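Local coordinates for protein mini spindles (Drosophila melanogaster, PDB 5VJC) that probably binds tubulin through TOG domains built of HEAT repeats, and so promotes microtubule dynamics and mitotic spindle formation, at residues Gln236-Phe239 and Lys244-Lys247; Ala216-Ile219 and Ser225-Asn228; Asn15-Asp20 and Leu89-Lys94; Glu125-Ile128 and Asn132-Ser135; Ala57-Asp62 and Leu68-Gln73. All coordinates share one frame; numbering follows the deposited sequence.

Interaction 1: residues Gln236-Phe239 and Lys244-Lys247; sequences QVFF and KTYK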
# COMPACT_ATOMS: atom_id res chain seq x y z
N GLN A 236 -7.22 20.46 8.22
CA GLN A 236 -6.41 19.79 9.23
C GLN A 236 -5.02 20.40 9.24
O GLN A 236 -4.42 20.60 10.32
CB GLN A 236 -6.36 18.29 8.96
CG GLN A 236 -5.39 17.54 9.83
CD GLN A 236 -5.76 17.61 11.30
OE1 GLN A 236 -6.82 17.13 11.72
NE2 GLN A 236 -4.89 18.21 12.10
N VAL A 237 -4.50 20.71 8.06
CA VAL A 237 -3.22 21.39 8.00
C VAL A 237 -3.34 22.75 8.70
O VAL A 237 -2.41 23.18 9.39
CB VAL A 237 -2.73 21.57 6.54
CG1 VAL A 237 -1.49 22.41 6.50
CG2 VAL A 237 -2.44 20.20 5.90
N PHE A 238 -4.49 23.41 8.55
CA PHE A 238 -4.67 24.73 9.15
C PHE A 238 -4.62 24.68 10.68
O PHE A 238 -3.99 25.52 11.32
CB PHE A 238 -5.98 25.37 8.69
CG PHE A 238 -6.24 26.73 9.30
CD1 PHE A 238 -5.37 27.79 9.05
CD2 PHE A 238 -7.33 26.94 10.13
CE1 PHE A 238 -5.60 29.04 9.62
CE2 PHE A 238 -7.56 28.19 10.70
CZ PHE A 238 -6.69 29.24 10.44
N PHE A 239 -5.27 23.67 11.26
CA PHE A 239 -5.29 23.44 12.71
C PHE A 239 -3.91 23.23 13.31
O PHE A 239 -3.71 23.45 14.51
CB PHE A 239 -6.16 22.24 13.05
CG PHE A 239 -7.63 22.45 12.81
CD1 PHE A 239 -8.19 23.71 12.85
CD2 PHE A 239 -8.46 21.37 12.56
CE1 PHE A 239 -9.55 23.89 12.62
CE2 PHE A 239 -9.82 21.54 12.33
CZ PHE A 239 -10.36 22.81 12.37
N LYS A 244 -0.03 30.49 8.44
CA LYS A 244 1.06 30.16 7.52
C LYS A 244 0.59 29.20 6.42
O LYS A 244 1.25 29.06 5.38
CB LYS A 244 2.25 29.56 8.27
CG LYS A 244 3.52 29.43 7.43
CD LYS A 244 4.72 29.01 8.27
CE LYS A 244 4.69 27.52 8.60
NZ LYS A 244 5.82 26.78 7.93
N THR A 245 -0.53 28.54 6.67
CA THR A 245 -1.13 27.64 5.68
C THR A 245 -1.38 28.40 4.38
O THR A 245 -1.06 27.91 3.30
CB THR A 245 -2.46 27.04 6.17
OG1 THR A 245 -2.30 26.53 7.50
CG2 THR A 245 -2.89 25.90 5.26
N TYR A 246 -1.94 29.60 4.51
CA TYR A 246 -2.33 30.40 3.35
C TYR A 246 -1.15 30.70 2.44
O TYR A 246 -1.32 30.92 1.25
CB TYR A 246 -2.99 31.71 3.81
CG TYR A 246 -4.35 31.49 4.41
CD1 TYR A 246 -5.43 31.15 3.62
CD2 TYR A 246 -4.56 31.61 5.78
CE1 TYR A 246 -6.69 30.94 4.16
CE2 TYR A 246 -5.82 31.41 6.34
CZ TYR A 246 -6.88 31.07 5.52
OH TYR A 246 -8.13 30.86 6.06
N LYS A 247 0.05 30.69 3.01
CA LYS A 247 1.27 30.87 2.25
C LYS A 247 1.72 29.55 1.62
O LYS A 247 2.46 29.53 0.63
CB LYS A 247 2.37 31.46 3.16
CG LYS A 247 3.78 30.90 2.97
CD LYS A 247 4.58 31.73 1.96
CE LYS A 247 5.89 31.04 1.59
NZ LYS A 247 6.57 31.64 0.40

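Interaction 2: residues Ala216-Ile219 and Ser225-Asn228; sequences ARQI and SVRN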
# COMPACT_ATOMS: atom_id res chain seq x y z
N ALA A 216 -3.63 21.12 -2.04
CA ALA A 216 -4.54 22.25 -2.26
C ALA A 216 -5.04 22.32 -3.71
O ALA A 216 -6.19 22.70 -3.95
CB ALA A 216 -3.85 23.56 -1.86
N ARG A 217 -4.20 21.93 -4.66
CA ARG A 217 -4.58 21.86 -6.06
C ARG A 217 -5.86 21.04 -6.28
O ARG A 217 -6.63 21.32 -7.20
CB ARG A 217 -3.45 21.27 -6.90
CG ARG A 217 -2.29 22.21 -7.15
CD ARG A 217 -1.21 21.53 -7.97
NE ARG A 217 -0.07 22.40 -8.26
CZ ARG A 217 -0.02 23.26 -9.27
NH1 ARG A 217 -1.05 23.37 -10.11
NH2 ARG A 217 1.05 24.02 -9.46
N GLN A 218 -6.08 20.05 -5.43
CA GLN A 218 -7.21 19.14 -5.56
C GLN A 218 -8.54 19.78 -5.16
O GLN A 218 -9.61 19.20 -5.36
CB GLN A 218 -6.98 17.88 -4.73
CG GLN A 218 -5.71 17.14 -5.09
CD GLN A 218 -5.79 16.54 -6.48
OE1 GLN A 218 -6.84 16.05 -6.89
NE2 GLN A 218 -4.70 16.60 -7.21
N ILE A 219 -8.49 20.98 -4.59
CA ILE A 219 -9.70 21.63 -4.13
C ILE A 219 -10.58 22.03 -5.32
O ILE A 219 -11.81 22.00 -5.25
CB ILE A 219 -9.38 22.84 -3.24
CG1 ILE A 219 -8.82 22.35 -1.90
CG2 ILE A 219 -10.63 23.67 -3.00
CD1 ILE A 219 -8.37 23.46 -0.96
N SER A 225 -16.47 14.81 -4.46
CA SER A 225 -15.89 14.03 -3.38
C SER A 225 -14.41 14.34 -3.22
O SER A 225 -13.88 14.36 -2.11
CB SER A 225 -16.10 12.53 -3.61
OG SER A 225 -17.46 12.19 -3.40
N VAL A 226 -13.74 14.60 -4.34
CA VAL A 226 -12.34 14.98 -4.31
C VAL A 226 -12.20 16.36 -3.67
O VAL A 226 -11.32 16.59 -2.83
CB VAL A 226 -11.72 14.98 -5.72
CG1 VAL A 226 -10.25 15.32 -5.65
CG2 VAL A 226 -11.92 13.60 -6.39
N ARG A 227 -13.05 17.29 -4.09
CA ARG A 227 -13.03 18.64 -3.52
C ARG A 227 -13.22 18.61 -2.00
O ARG A 227 -12.45 19.23 -1.27
CB ARG A 227 -14.12 19.52 -4.18
CG ARG A 227 -14.30 20.89 -3.51
CD ARG A 227 -15.26 21.80 -4.29
NE ARG A 227 -16.52 21.13 -4.63
CZ ARG A 227 -17.56 21.03 -3.81
NH1 ARG A 227 -17.49 21.54 -2.59
NH2 ARG A 227 -18.66 20.40 -4.20
N ASN A 228 -14.25 17.91 -1.52
CA ASN A 228 -14.52 17.83 -0.08
C ASN A 228 -13.34 17.17 0.68
O ASN A 228 -13.03 17.55 1.80
CB ASN A 228 -15.83 17.07 0.21
CG ASN A 228 -17.07 17.77 -0.36
OD1 ASN A 228 -17.07 18.98 -0.60
ND2 ASN A 228 -18.14 17.01 -0.59

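Interaction 3: residues Asn15-Asp20 and Leu89-Lys94; sequences NQRLLD and LDLILK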
# COMPACT_ATOMS: atom_id res chain seq x y z
N ASN A 15 18.40 -12.96 1.47
CA ASN A 15 19.62 -12.19 1.29
C ASN A 15 20.06 -12.13 -0.17
O ASN A 15 20.37 -11.06 -0.68
CB ASN A 15 20.76 -12.75 2.16
CG ASN A 15 20.51 -12.52 3.63
OD1 ASN A 15 19.82 -11.58 4.01
ND2 ASN A 15 21.03 -13.41 4.46
N GLN A 16 20.04 -13.28 -0.84
CA GLN A 16 20.48 -13.31 -2.23
C GLN A 16 19.47 -12.59 -3.12
O GLN A 16 19.86 -11.97 -4.12
CB GLN A 16 20.69 -14.75 -2.71
CG GLN A 16 21.44 -14.82 -4.03
CD GLN A 16 22.80 -14.12 -3.95
OE1 GLN A 16 23.64 -14.45 -3.11
NE2 GLN A 16 23.00 -13.12 -4.82
N ARG A 17 18.20 -12.64 -2.76
CA ARG A 17 17.18 -11.98 -3.57
C ARG A 17 17.36 -10.47 -3.48
O ARG A 17 17.31 -9.78 -4.49
CB ARG A 17 15.78 -12.41 -3.13
CG ARG A 17 15.49 -13.90 -3.39
CD ARG A 17 14.00 -14.20 -3.26
NE ARG A 17 13.51 -14.01 -1.90
CZ ARG A 17 13.45 -14.97 -0.98
NH1 ARG A 17 13.91 -16.19 -1.26
NH2 ARG A 17 12.98 -14.70 0.23
N LEU A 18 17.58 -9.97 -2.27
CA LEU A 18 17.79 -8.55 -2.08
C LEU A 18 19.05 -8.10 -2.83
O LEU A 18 19.04 -7.09 -3.53
CB LEU A 18 17.90 -8.20 -0.58
CG LEU A 18 16.68 -8.40 0.31
CD1 LEU A 18 17.06 -8.24 1.78
CD2 LEU A 18 15.58 -7.42 -0.05
N LEU A 19 20.13 -8.88 -2.71
CA LEU A 19 21.37 -8.57 -3.46
C LEU A 19 21.15 -8.60 -4.98
O LEU A 19 21.59 -7.69 -5.69
CB LEU A 19 22.49 -9.55 -3.07
CG LEU A 19 23.02 -9.30 -1.66
CD1 LEU A 19 23.97 -10.40 -1.24
CD2 LEU A 19 23.70 -7.92 -1.59
N ASP A 20 20.48 -9.64 -5.46
CA ASP A 20 20.13 -9.72 -6.89
C ASP A 20 19.47 -8.44 -7.37
O ASP A 20 19.82 -7.91 -8.42
CB ASP A 20 19.21 -10.91 -7.17
CG ASP A 20 19.95 -12.24 -7.13
OD1 ASP A 20 21.20 -12.22 -7.09
OD2 ASP A 20 19.27 -13.30 -7.09
N LEU A 89 8.92 -13.54 3.31
CA LEU A 89 7.97 -12.42 3.28
C LEU A 89 7.94 -11.68 1.95
O LEU A 89 6.86 -11.35 1.43
CB LEU A 89 8.29 -11.41 4.40
CG LEU A 89 7.39 -10.17 4.47
CD1 LEU A 89 5.90 -10.54 4.73
CD2 LEU A 89 7.91 -9.16 5.53
N ASP A 90 9.13 -11.40 1.42
CA ASP A 90 9.25 -10.63 0.19
C ASP A 90 8.56 -11.33 -0.99
O ASP A 90 7.88 -10.68 -1.80
CB ASP A 90 10.75 -10.35 -0.12
CG ASP A 90 11.57 -11.64 -0.33
OD1 ASP A 90 11.50 -12.55 0.52
OD2 ASP A 90 12.30 -11.72 -1.35
N LEU A 91 8.68 -12.66 -1.05
CA LEU A 91 8.02 -13.45 -2.10
C LEU A 91 6.50 -13.41 -1.94
O LEU A 91 5.76 -13.31 -2.92
CB LEU A 91 8.49 -14.91 -2.07
CG LEU A 91 10.01 -15.09 -2.20
CD1 LEU A 91 10.44 -16.56 -1.96
CD2 LEU A 91 10.41 -14.62 -3.58
N ILE A 92 6.04 -13.53 -0.70
CA ILE A 92 4.60 -13.56 -0.44
C ILE A 92 3.97 -12.19 -0.71
O ILE A 92 2.88 -12.12 -1.29
CB ILE A 92 4.29 -13.99 1.00
CG1 ILE A 92 4.75 -15.43 1.25
CG2 ILE A 92 2.80 -13.87 1.29
CD1 ILE A 92 4.24 -16.41 0.21
N LEU A 93 4.66 -11.11 -0.32
CA LEU A 93 4.18 -9.76 -0.62
C LEU A 93 4.10 -9.57 -2.13
O LEU A 93 3.09 -9.05 -2.63
CB LEU A 93 5.07 -8.68 0.03
CG LEU A 93 5.05 -8.62 1.57
CD1 LEU A 93 6.02 -7.58 2.11
CD2 LEU A 93 3.60 -8.36 2.13
N LYS A 94 5.14 -10.00 -2.85
CA LYS A 94 5.14 -9.91 -4.32
C LYS A 94 3.98 -10.66 -4.94
O LYS A 94 3.34 -10.17 -5.88
CB LYS A 94 6.44 -10.43 -4.92
CG LYS A 94 7.63 -9.49 -4.78
CD LYS A 94 8.93 -10.12 -5.30
CE LYS A 94 10.06 -9.10 -5.25
NZ LYS A 94 11.35 -9.65 -5.78
O HOH W 1 14.38 -9.84 -5.57

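Interaction 4: residues Glu125-Ile128 and Asn132-Ser135; sequences EEYI and NEGS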
# COMPACT_ATOMS: atom_id res chain seq x y z
N GLU A 125 6.84 -9.55 16.41
CA GLU A 125 8.23 -9.99 16.34
C GLU A 125 9.21 -8.82 16.18
O GLU A 125 10.42 -9.04 16.07
CB GLU A 125 8.41 -10.98 15.19
CG GLU A 125 7.55 -12.24 15.31
CD GLU A 125 8.03 -13.20 16.39
OE1 GLU A 125 9.18 -13.04 16.87
OE2 GLU A 125 7.26 -14.12 16.75
N GLU A 126 8.69 -7.60 16.15
CA GLU A 126 9.50 -6.39 15.98
C GLU A 126 10.33 -6.47 14.69
O GLU A 126 11.47 -6.01 14.62
CB GLU A 126 10.41 -6.16 17.19
CG GLU A 126 9.64 -6.11 18.51
CD GLU A 126 10.49 -5.65 19.67
OE1 GLU A 126 11.19 -6.50 20.26
OE2 GLU A 126 10.46 -4.44 20.00
N TYR A 127 9.74 -7.03 13.65
CA TYR A 127 10.42 -7.07 12.36
C TYR A 127 10.31 -5.70 11.69
O TYR A 127 9.29 -5.03 11.80
CB TYR A 127 9.84 -8.18 11.47
CG TYR A 127 10.46 -8.26 10.08
CD1 TYR A 127 11.72 -8.83 9.89
CD2 TYR A 127 9.79 -7.76 8.97
CE1 TYR A 127 12.31 -8.89 8.62
CE2 TYR A 127 10.34 -7.83 7.69
CZ TYR A 127 11.62 -8.40 7.52
OH TYR A 127 12.17 -8.46 6.27
N ILE A 128 11.38 -5.32 11.02
CA ILE A 128 11.50 -4.08 10.26
C ILE A 128 11.55 -4.43 8.77
O ILE A 128 12.44 -5.17 8.37
CB ILE A 128 12.80 -3.35 10.66
CG1 ILE A 128 12.67 -2.85 12.09
CG2 ILE A 128 13.10 -2.20 9.72
CD1 ILE A 128 11.47 -2.02 12.28
N ASN A 132 13.32 -2.94 0.15
CA ASN A 132 12.77 -3.62 -1.03
C ASN A 132 11.38 -4.18 -0.77
O ASN A 132 10.55 -4.16 -1.65
CB ASN A 132 13.69 -4.75 -1.47
CG ASN A 132 15.12 -4.28 -1.64
OD1 ASN A 132 15.78 -3.87 -0.68
ND2 ASN A 132 15.59 -4.33 -2.88
N GLU A 133 11.14 -4.69 0.44
CA GLU A 133 9.82 -5.23 0.76
C GLU A 133 8.77 -4.11 0.73
O GLU A 133 7.75 -4.24 0.05
CB GLU A 133 9.84 -5.95 2.10
CG GLU A 133 10.60 -7.28 2.02
CD GLU A 133 10.93 -7.88 3.36
OE1 GLU A 133 11.13 -7.13 4.34
OE2 GLU A 133 11.02 -9.13 3.43
N GLY A 134 9.02 -3.03 1.45
CA GLY A 134 8.16 -1.85 1.40
C GLY A 134 7.91 -1.32 -0.02
O GLY A 134 6.76 -1.11 -0.43
N SER A 135 8.98 -1.10 -0.77
CA SER A 135 8.88 -0.55 -2.12
C SER A 135 8.13 -1.46 -3.09
O SER A 135 7.45 -0.98 -3.98
CB SER A 135 10.29 -0.29 -2.69
OG SER A 135 10.77 0.92 -2.17

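Interaction 5: residues Ala57-Asp62 and Leu68-Gln73; sequences ANMFHD and LKVIEQ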
# COMPACT_ATOMS: atom_id res chain seq x y z
N ALA A 57 2.55 -24.08 -8.00
CA ALA A 57 1.63 -24.40 -9.08
C ALA A 57 0.29 -23.67 -8.93
O ALA A 57 -0.21 -23.07 -9.89
CB ALA A 57 1.40 -25.92 -9.16
N ASN A 58 -0.27 -23.69 -7.72
CA ASN A 58 -1.54 -23.03 -7.42
C ASN A 58 -1.45 -21.51 -7.48
O ASN A 58 -2.40 -20.84 -7.87
CB ASN A 58 -2.05 -23.44 -6.04
CG ASN A 58 -2.61 -24.84 -6.03
OD1 ASN A 58 -3.16 -25.29 -7.03
ND2 ASN A 58 -2.46 -25.55 -4.91
N MET A 59 -0.29 -20.99 -7.10
CA MET A 59 -0.02 -19.56 -7.07
C MET A 59 -0.10 -18.94 -8.45
O MET A 59 -0.55 -17.79 -8.61
CB MET A 59 1.36 -19.29 -6.46
CG MET A 59 1.37 -19.28 -4.95
SD MET A 59 3.05 -19.22 -4.26
CE MET A 59 2.68 -18.77 -2.58
N PHE A 60 0.33 -19.68 -9.47
CA PHE A 60 0.36 -19.12 -10.80
C PHE A 60 -0.68 -19.76 -11.73
O PHE A 60 -0.63 -19.62 -12.95
CB PHE A 60 1.78 -19.22 -11.36
CG PHE A 60 2.78 -18.46 -10.52
CD1 PHE A 60 2.90 -17.08 -10.64
CD2 PHE A 60 3.54 -19.11 -9.55
CE1 PHE A 60 3.79 -16.36 -9.84
CE2 PHE A 60 4.44 -18.39 -8.74
CZ PHE A 60 4.56 -17.02 -8.88
N HIS A 61 -1.67 -20.41 -11.14
CA HIS A 61 -2.82 -20.87 -11.88
C HIS A 61 -3.66 -19.65 -12.29
O HIS A 61 -3.68 -18.63 -11.60
CB HIS A 61 -3.64 -21.85 -11.03
CG HIS A 61 -4.52 -22.75 -11.82
ND1 HIS A 61 -5.60 -22.30 -12.55
CD2 HIS A 61 -4.50 -24.10 -11.99
CE1 HIS A 61 -6.19 -23.32 -13.14
NE2 HIS A 61 -5.54 -24.42 -12.82
N ASP A 62 -4.34 -19.73 -13.43
CA ASP A 62 -5.13 -18.59 -13.89
C ASP A 62 -6.45 -18.46 -13.12
O ASP A 62 -7.04 -17.39 -13.06
CB ASP A 62 -5.41 -18.71 -15.39
CG ASP A 62 -4.56 -17.75 -16.23
OD1 ASP A 62 -3.49 -17.30 -15.74
OD2 ASP A 62 -4.96 -17.44 -17.38
N LEU A 68 -7.50 -18.37 -3.85
CA LEU A 68 -8.17 -18.36 -2.56
C LEU A 68 -7.63 -19.51 -1.72
O LEU A 68 -7.40 -19.35 -0.53
CB LEU A 68 -9.70 -18.47 -2.69
CG LEU A 68 -10.47 -17.26 -3.25
CD1 LEU A 68 -11.93 -17.63 -3.50
CD2 LEU A 68 -10.39 -16.07 -2.33
N LYS A 69 -7.46 -20.67 -2.35
CA LYS A 69 -6.86 -21.82 -1.68
C LYS A 69 -5.47 -21.51 -1.13
O LYS A 69 -5.17 -21.79 0.04
CB LYS A 69 -6.76 -23.01 -2.65
CG LYS A 69 -6.11 -24.24 -2.03
CD LYS A 69 -6.19 -25.39 -3.05
CE LYS A 69 -5.82 -26.72 -2.44
NZ LYS A 69 -6.03 -27.81 -3.43
N VAL A 70 -4.62 -20.92 -1.97
CA VAL A 70 -3.28 -20.53 -1.52
C VAL A 70 -3.34 -19.64 -0.28
O VAL A 70 -2.64 -19.87 0.71
CB VAL A 70 -2.51 -19.80 -2.64
CG1 VAL A 70 -1.25 -19.13 -2.08
CG2 VAL A 70 -2.13 -20.79 -3.75
N ILE A 71 -4.20 -18.62 -0.32
CA ILE A 71 -4.32 -17.72 0.83
C ILE A 71 -4.81 -18.44 2.08
O ILE A 71 -4.29 -18.24 3.18
CB ILE A 71 -5.26 -16.54 0.52
CG1 ILE A 71 -4.60 -15.62 -0.51
CG2 ILE A 71 -5.60 -15.79 1.81
CD1 ILE A 71 -5.57 -14.80 -1.34
N GLU A 72 -5.82 -19.30 1.92
CA GLU A 72 -6.28 -20.12 3.04
C GLU A 72 -5.15 -21.01 3.62
O GLU A 72 -5.00 -21.13 4.82
CB GLU A 72 -7.44 -21.00 2.60
CG GLU A 72 -8.03 -21.82 3.72
CD GLU A 72 -9.22 -22.64 3.25
OE1 GLU A 72 -9.02 -23.55 2.41
OE2 GLU A 72 -10.34 -22.37 3.72
N GLN A 73 -4.36 -21.62 2.75
CA GLN A 73 -3.27 -22.46 3.23
C GLN A 73 -2.23 -21.62 3.97
O GLN A 73 -1.79 -21.97 5.06
CB GLN A 73 -2.64 -23.22 2.07
CG GLN A 73 -3.49 -24.39 1.61
CD GLN A 73 -3.06 -24.93 0.27
OE1 GLN A 73 -2.43 -24.24 -0.52
NE2 GLN A 73 -3.40 -26.19 0.01
O HOH W 2 -0.98 -25.60 -2.15

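Interaction 1: residues Gln236-Phe239 and Lys244-Lys247
The Phe238 ring receives Thr245 at its edge, where OG1 lies near the ring plane, 3.7 Å from Phe238 CD1. At the neighbouring atom CE1 it approaches Tyr246. The two aromatic groups are neither stacked nor edge-to-face: their planes are turned 62° apart with centroids 6.0 Å from each other, and the rings approach obliquely, with Phe238 CE1 4.1 Å from Tyr246 CE2. With CG trans to the backbone N (chi1 179°), the Phe238 ring extends beside Thr245 and reaches Tyr246. Thr245 sits close against the helix, its OG1 3.4 Å from Phe238 CA. Its methyl CG2 faces Val237 CG1 at 4.0 Å, so the small branched threonine offers a methyl to the valine and a hydroxyl to the turn. That hydroxyl is hydrogen-bonded to the carbonyl of Gly242, within the tight turn that joins helix 224-241 to helix 245-248. Ile264 of helix 254-264 touches both aromatic side chains. No hydrogen bond crosses between residues 236-239 and 244-247; packing, largely apolar, joins them, while the hydroxyls of Thr245 and Tyr246 have their partners outside the contact, the first at Gly242 in the turn and the second, through a weak hydrogen bond, at Asp261 of helix 254-264.

Interaction 2: residues Ala216-Ile219 and Ser225-Asn228
The backbones come close where Ile219, at the C-terminal end of helix 209-217, passes Arg227 of helix 224-241, with CA atoms 4.5 Å apart, yet no hydrogen bond joins the two segments. The approach is made by carbonyls against aliphatic carbon. Ile219 O rests on the methylene chain of Arg227, 3.2 Å from CG, with CB and CD of that arginine each 3.6 Å from the same oxygen. Gln218 O, one residue earlier, lies 3.9 Å from Arg227 CA. Arginine suits this place because its long stem can lie along a polypeptide turn while its charged end departs: chi1 of 172° sets CG beside the carbonyl carbon, and a bend at chi3 (50°) leads the guanidinium away to Asn224, which its NH2 hydrogen-bonds. Val226 CG1 packs against Gln218, 3.7 Å from Gln218 OE1, which the bend of the glutamine chain at chi2 brings near. The side chain of Ile219 points away from residues 225-228 and packs on Ala230, Leu231 and Ile234 farther along helix 224-241. The contact thus closes the short connection between two successive helices of the HEAT-repeat array. Helix 185-202 flanks it through Arg188, Thr189 and Leu192, while helix 254-264 meets Arg227 through Met259 and Ile219 through Asp256.

Interaction 3: residues Asn15-Asp20 and Leu89-Lys94
Arg17 presents the side of its guanidinium to Asp90, and the two flat groups lie nearly coplanar, 17° apart. NE gives its hydrogen to Asp90 OD2 over 2.6 Å, and NH2 to Asp90 OD1 over the same 2.6 Å; each oxygen answers with its syn lone pair. This paired salt bridge fixes the rotation of both groups. Leu91 approaches from a different direction, at about a right angle to the arginine: its CD1 lies over the centre of one guanidinium face, 3.5 Å from CZ, while CD2 touches Arg17 CD and NE. Leucine suits a face, where no N-H points, just as a carboxylate suits the edge. The pair fastens helix 13-22, near the N terminus, to helix 89-99 of the helical HEAT-repeat solenoid, with Gln45 of helix 36-48 also against Arg17. A methionine in place of Arg17 would probably leave the buried Asp90 carboxylate without its cationic mate and free to turn. A bend at chi3 (-66°) turns the guanidinium toward the acid, and its NH2 also makes a weak hydrogen bond to Cys87 O. Farther along, a water donates to Arg17 O at 3.1 Å and accepts a weak bond from Lys94 NZ.

Interaction 4: residues Glu125-Ile128 and Asn132-Ser135
A Schellman motif ends helix 105-124, and the loop leaving it carries Tyr127 across to Glu133 in the first turn of helix 131-142, joining two successive helices of the HEAT-repeat fold. Glu126, with positive phi (56°), is the first residue to leave helical geometry, and two bonds lead back into the last turn; Tyr127, next in line, follows in an extended conformation. A chi1 of 178° swings the tyrosine CG away from its own backbone N, and the ring reaches toward residues 132-135. The two long side chains come at each other from opposite directions. Tyr127 OH donates to Glu133 OE1, on the syn lone pair of that oxygen; the acceptor lies near the plane of the phenol ring, at its edge, while the carboxylate itself is turned 65° from the ring. Tyrosine suits the spot because its rigid ring spans the distance and ends in a donor; glutamate, with its chain extended beyond CG, reaches out from the helix to meet it. The carboxylate is well occupied: OE1 also accepts the backbone N-H of Ala130, and OE2 forms a salt bridge with Lys14, whose NZ is hydrogen-bonded to Tyr127 OH as well. The lysine charge would probably favour the ionised form of this buried glutamate. Leu89 of helix 89-99 touches both residues, and Asp90 lies against Glu133. The hydroxyl sits unevenly between the two carboxylate oxygens, with Tyr127 OH 2.6 Å from Glu133 OE1 and 3.1 Å from OE2.

Interaction 5: residues Ala57-Asp62 and Leu68-Gln73
Val70 packs against Asn58 and Met59, joining the end of helix 53-59 to helix 64-77, two consecutive helices of the HEAT-repeat solenoid separated by a short connection. The apolar packing rests on the two methyls of this valine. CG2, beside the backbone N, lies 3.5 Å from Asn58 CB and 3.8 Å from Met59 N, so it presses on the last turn of the helix. CG1, which a chi1 of 168° places on the carbonyl side, meets the methionine, 3.9 Å from Met59 CG and 4.0 Å from Met59 CE. A branched side chain suits this place because it can touch backbone and side chain at once, and the extended, flexible methionine can lie across it at about a right angle. A glycine in place of Val70 would probably open a gap beside Met59 and Asn58 and leave the methionine chain freer to turn. Behind these residues Trp95 of helix 89-99 packs on Val70 and gives a hydrogen bond from its indole N-H to Met59 O, where the helix ends before Phe60. At the outer border the Lys69 chain passes the asparagine loosely, CD lying 4.2 Å from Asn58 ND2. The polar part of the contact runs through a water, since no direct hydrogen bond crosses. Asparagine offers a short donor here and glutamine a longer acceptor: Asn58 ND2 donates to the water over 3.1 Å, and the water donates to Gln73 OE1 over 2.6 Å.

How the interactions relate
The five contacts fall into two groups along the solenoid. Interactions 3, 4 and 5 gather toward its N-terminal end. Interactions 3 and 4 touch, their centres 11 Å apart, with Leu89 CD2 3.5 Å from Tyr127 CE2. Interaction 5, nested inside the loop of chain that interaction 3 closes, reaches it where Ile92 CD1 lies 4.0 Å from Met59 CE. Helix 89-99, part of interaction 3, is thus touched by both of the others. At the other end interactions 1 and 2 share helix 224-241, one near each end, with centres about 15 Å apart and no touch. The groups stand well apart: centres of interactions 1 and 5 are about 48 Å from each other.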